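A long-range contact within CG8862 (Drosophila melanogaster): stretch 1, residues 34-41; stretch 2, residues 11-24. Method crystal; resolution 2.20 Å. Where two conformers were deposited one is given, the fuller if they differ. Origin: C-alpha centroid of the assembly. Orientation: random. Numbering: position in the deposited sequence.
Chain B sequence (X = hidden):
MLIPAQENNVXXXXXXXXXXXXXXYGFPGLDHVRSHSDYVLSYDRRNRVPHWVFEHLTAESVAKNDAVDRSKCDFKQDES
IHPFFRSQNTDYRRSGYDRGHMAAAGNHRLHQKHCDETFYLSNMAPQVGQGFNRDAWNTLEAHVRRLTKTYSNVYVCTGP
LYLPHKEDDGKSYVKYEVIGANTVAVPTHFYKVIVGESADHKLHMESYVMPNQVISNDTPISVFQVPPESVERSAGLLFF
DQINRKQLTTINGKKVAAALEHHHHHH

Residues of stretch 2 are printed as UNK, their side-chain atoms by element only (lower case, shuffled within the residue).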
# COMPACT_ATOMS: atom_id res chain seq x y z
N ARG B 34 8.81 4.52 15.62
CA ARG B 34 8.99 5.61 16.57
C ARG B 34 8.45 5.22 17.94
O ARG B 34 7.43 4.56 18.06
CB ARG B 34 8.29 6.87 16.07
CG ARG B 34 9.06 7.64 15.00
CD ARG B 34 8.27 8.84 14.47
NE ARG B 34 8.01 9.83 15.51
CZ ARG B 34 6.85 9.99 16.14
NH1 ARG B 34 5.81 9.22 15.83
NH2 ARG B 34 6.72 10.92 17.08
N SER B 35 9.15 5.65 18.98
CA SER B 35 8.78 5.30 20.35
C SER B 35 8.22 6.51 21.08
O SER B 35 8.79 7.58 21.02
CB SER B 35 10.00 4.77 21.11
OG SER B 35 10.66 3.74 20.39
N HIS B 36 7.11 6.31 21.77
CA HIS B 36 6.63 7.30 22.71
C HIS B 36 6.88 6.74 24.11
O HIS B 36 7.51 5.69 24.26
CB HIS B 36 5.16 7.66 22.43
CG HIS B 36 4.96 8.36 21.12
ND1 HIS B 36 5.07 9.72 20.98
CD2 HIS B 36 4.73 7.87 19.88
CE1 HIS B 36 4.89 10.05 19.72
NE2 HIS B 36 4.68 8.94 19.03
N SER B 37 6.42 7.46 25.12
CA SER B 37 6.62 7.06 26.50
C SER B 37 5.96 5.75 26.89
O SER B 37 6.43 5.08 27.81
CB SER B 37 6.16 8.16 27.44
OG SER B 37 6.74 9.41 27.09
N ASP B 38 4.85 5.39 26.24
CA ASP B 38 4.10 4.20 26.65
C ASP B 38 3.46 3.43 25.49
O ASP B 38 2.64 2.55 25.71
CB ASP B 38 3.04 4.55 27.71
CG ASP B 38 2.61 3.34 28.55
OD1 ASP B 38 3.48 2.53 28.95
OD2 ASP B 38 1.39 3.19 28.84
N TYR B 39 3.85 3.77 24.26
CA TYR B 39 3.51 2.94 23.10
C TYR B 39 4.57 3.06 22.01
O TYR B 39 5.43 3.94 22.07
CB TYR B 39 2.10 3.24 22.56
CG TYR B 39 1.88 4.58 21.87
CD1 TYR B 39 1.75 4.64 20.48
CD2 TYR B 39 1.74 5.76 22.59
CE1 TYR B 39 1.52 5.84 19.84
CE2 TYR B 39 1.49 6.97 21.95
CZ TYR B 39 1.39 7.00 20.59
OH TYR B 39 1.15 8.20 19.93
N VAL B 40 4.52 2.15 21.05
CA VAL B 40 5.45 2.15 19.92
C VAL B 40 4.64 2.29 18.63
O VAL B 40 3.55 1.74 18.51
CB VAL B 40 6.34 0.87 19.92
CG1 VAL B 40 7.32 0.89 18.75
CG2 VAL B 40 7.12 0.74 21.23
N LEU B 41 5.18 3.05 17.68
CA LEU B 41 4.46 3.36 16.45
C LEU B 41 5.32 3.16 15.21
O LEU B 41 6.43 3.67 15.16
CB LEU B 41 3.97 4.81 16.51
CG LEU B 41 3.20 5.38 15.30
CD1 LEU B 41 1.93 6.04 15.81
CD2 LEU B 41 4.03 6.38 14.54
N UNK B 11 10.63 7.02 32.52
CA UNK B 11 9.15 7.08 32.71
C UNK B 11 8.46 8.11 31.80
O UNK B 11 7.53 7.78 31.06
c UNK B 11 8.79 7.35 34.18
o UNK B 11 8.71 6.15 34.92
N UNK B 12 8.93 9.36 31.86
CA UNK B 12 8.24 10.47 31.19
C UNK B 12 8.68 10.69 29.74
O UNK B 12 8.16 11.58 29.06
c UNK B 12 7.09 12.45 32.33
c UNK B 12 6.18 11.48 33.06
c UNK B 12 7.32 13.71 33.16
c UNK B 12 8.41 11.75 32.01
N UNK B 13 9.64 9.88 29.28
CA UNK B 13 10.10 9.90 27.89
C UNK B 13 10.18 8.45 27.41
O UNK B 13 9.94 7.52 28.19
c UNK B 13 11.62 11.90 28.48
o UNK B 13 12.54 9.66 28.16
c UNK B 13 11.51 10.56 27.73
N UNK B 14 10.50 8.26 26.13
CA UNK B 14 10.83 6.93 25.62
C UNK B 14 12.05 6.40 26.38
O UNK B 14 13.09 7.07 26.47
c UNK B 14 11.10 6.98 24.12
N UNK B 15 11.90 5.20 26.95
CA UNK B 15 12.98 4.57 27.70
C UNK B 15 13.37 3.22 27.09
O UNK B 15 12.51 2.45 26.66
o UNK B 15 11.27 4.10 29.38
c UNK B 15 12.95 5.72 29.96
c UNK B 15 12.65 4.42 29.21
N UNK B 16 14.70 2.95 27.00
CA UNK B 16 15.14 1.69 26.39
C UNK B 16 14.49 0.46 27.03
O UNK B 16 14.04 -0.45 26.31
c UNK B 16 16.66 1.68 26.62
c UNK B 16 17.03 3.13 26.79
c UNK B 16 15.85 3.77 27.45
N UNK B 17 14.43 0.44 28.36
CA UNK B 17 13.83 -0.66 29.11
C UNK B 17 12.35 -0.85 28.78
O UNK B 17 11.87 -1.97 28.69
c UNK B 17 14.03 -0.47 30.63
o UNK B 17 13.22 0.58 31.14
N UNK B 18 11.63 0.27 28.59
CA UNK B 18 10.19 0.23 28.30
C UNK B 18 9.88 -0.20 26.87
O UNK B 18 8.95 -0.98 26.64
n UNK B 18 5.84 0.84 29.25
c UNK B 18 7.24 1.06 29.60
c UNK B 18 8.02 1.61 28.41
n UNK B 18 3.96 -0.43 28.88
c UNK B 18 5.24 -0.35 29.23
c UNK B 18 9.53 1.58 28.63
n UNK B 18 5.90 -1.46 29.57
N UNK B 19 10.64 0.31 25.90
CA UNK B 19 10.48 -0.14 24.52
C UNK B 19 10.67 -1.66 24.45
O UNK B 19 9.85 -2.36 23.85
c UNK B 19 11.15 0.18 22.10
c UNK B 19 12.61 2.81 23.16
c UNK B 19 11.37 2.08 23.69
c UNK B 19 11.45 0.56 23.55
N UNK B 20 11.73 -2.16 25.07
CA UNK B 20 12.00 -3.59 25.15
C UNK B 20 10.94 -4.37 25.91
O UNK B 20 10.70 -5.54 25.60
N UNK B 21 10.31 -3.74 26.90
CA UNK B 21 9.14 -4.32 27.56
C UNK B 21 7.93 -4.41 26.61
O UNK B 21 7.33 -5.48 26.46
o UNK B 21 8.61 -1.91 31.03
c UNK B 21 9.47 -2.79 31.12
n UNK B 21 10.31 -2.87 32.15
c UNK B 21 8.77 -3.52 28.81
c UNK B 21 9.63 -3.84 30.03
N UNK B 22 7.59 -3.29 25.97
CA UNK B 22 6.47 -3.24 25.04
C UNK B 22 6.68 -4.23 23.89
O UNK B 22 5.77 -5.01 23.57
c UNK B 22 5.20 -1.81 23.36
c UNK B 22 5.88 0.58 25.38
c UNK B 22 6.20 -1.80 24.51
c UNK B 22 5.69 -0.91 25.64
N UNK B 23 7.89 -4.23 23.32
CA UNK B 23 8.21 -5.06 22.15
C UNK B 23 8.83 -6.41 22.51
O UNK B 23 9.64 -6.95 21.76
s UNK B 23 6.98 -2.87 20.10
c UNK B 23 9.15 -4.31 21.19
c UNK B 23 7.14 -3.86 18.62
c UNK B 23 8.67 -2.92 20.77
N UNK B 24 8.45 -6.93 23.67
CA UNK B 24 8.88 -8.24 24.17
C UNK B 24 8.80 -9.39 23.14
O UNK B 24 9.70 -10.22 23.05
c UNK B 24 8.29 -9.96 25.98
n UNK B 24 7.02 -11.56 29.18
c UNK B 24 7.51 -10.12 27.27
c UNK B 24 7.62 -11.51 27.82
c UNK B 24 8.01 -8.60 25.37

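Position 11 has one carbon and then one oxygen. Its CB points away from stretch 1, and its backbone O lies 3.9 Å from Ser 37 CB. A lone hydroxymethyl is serine: Ser 11.

Position 12 has four carbons, forked at the second. Its CB points away from stretch 1; its backbone O is 3.3 Å from Ser 37 OG. The fork beyond CB gives Leu 12.

Position 13 has one carbon carrying an oxygen and a carbon. Its CA sits 3.5 Å from Ser 37 OG. This is Thr 13, and its OG1 donates a hydrogen bond to the backbone O of position 14 at 3.1 Å.

Position 14 has a single carbon, CB, 3.9 Å from Ser 35 CB. It is Ala 14.

Position 15 again has one carbon bearing an oxygen and a carbon. It is Thr 15, at the N-cap position, but its side chain makes no capping bond.

Position 16 has three carbons closing a ring onto the backbone N. This is Pro 16, the first residue of the helix. Position 17 has one carbon and one oxygen: Ser 17. Neither reaches stretch 1.

Position 18 has three carbons, a nitrogen, then a carbon carrying two more nitrogens. That guanidinium meets the carboxylate of Asp 38. It is Arg 18. NE and NH2 donate to Asp 38 OD1 at 2.9 and 3.0 Å, forming a salt bridge.

Position 19 has four carbons, forked at the first, with one longer arm. It is Ile 19. Its CD1 is 3.5 Å from Ser 35 OG.

Position 20 has no side-chain atoms: Gly 20. Position 21 has three carbons, the third carrying an oxygen and a nitrogen. It is Gln 21, whose OE1 accepts from Arg 18 NH1 at 3.1 Å.

Position 22 has four carbons, forked at the first. Its CB points toward stretch 1. It is Ile 22. CG2 is 3.8 Å from Val 40 CG2, and CD1 is 3.7 Å from Asp 38 C.

Position 23 is unbranched: two carbons, sulfur, carbon. It is Met 23, with SD 3.8 Å from Val 40 CG2. Position 24 has four carbons in a row ending in nitrogen. It is Lys 24, out of reach.

The contact combines an apolar patch with a charged clasp. Val 40 packs against Ile 19, Ile 22 and Met 23. Before the helix, the segment through Ala 14 lies against Ser 35 to Ser 37. Together they bury 503 Å².

Stretch 2 (11-24) SLTATPSRIGQIMK
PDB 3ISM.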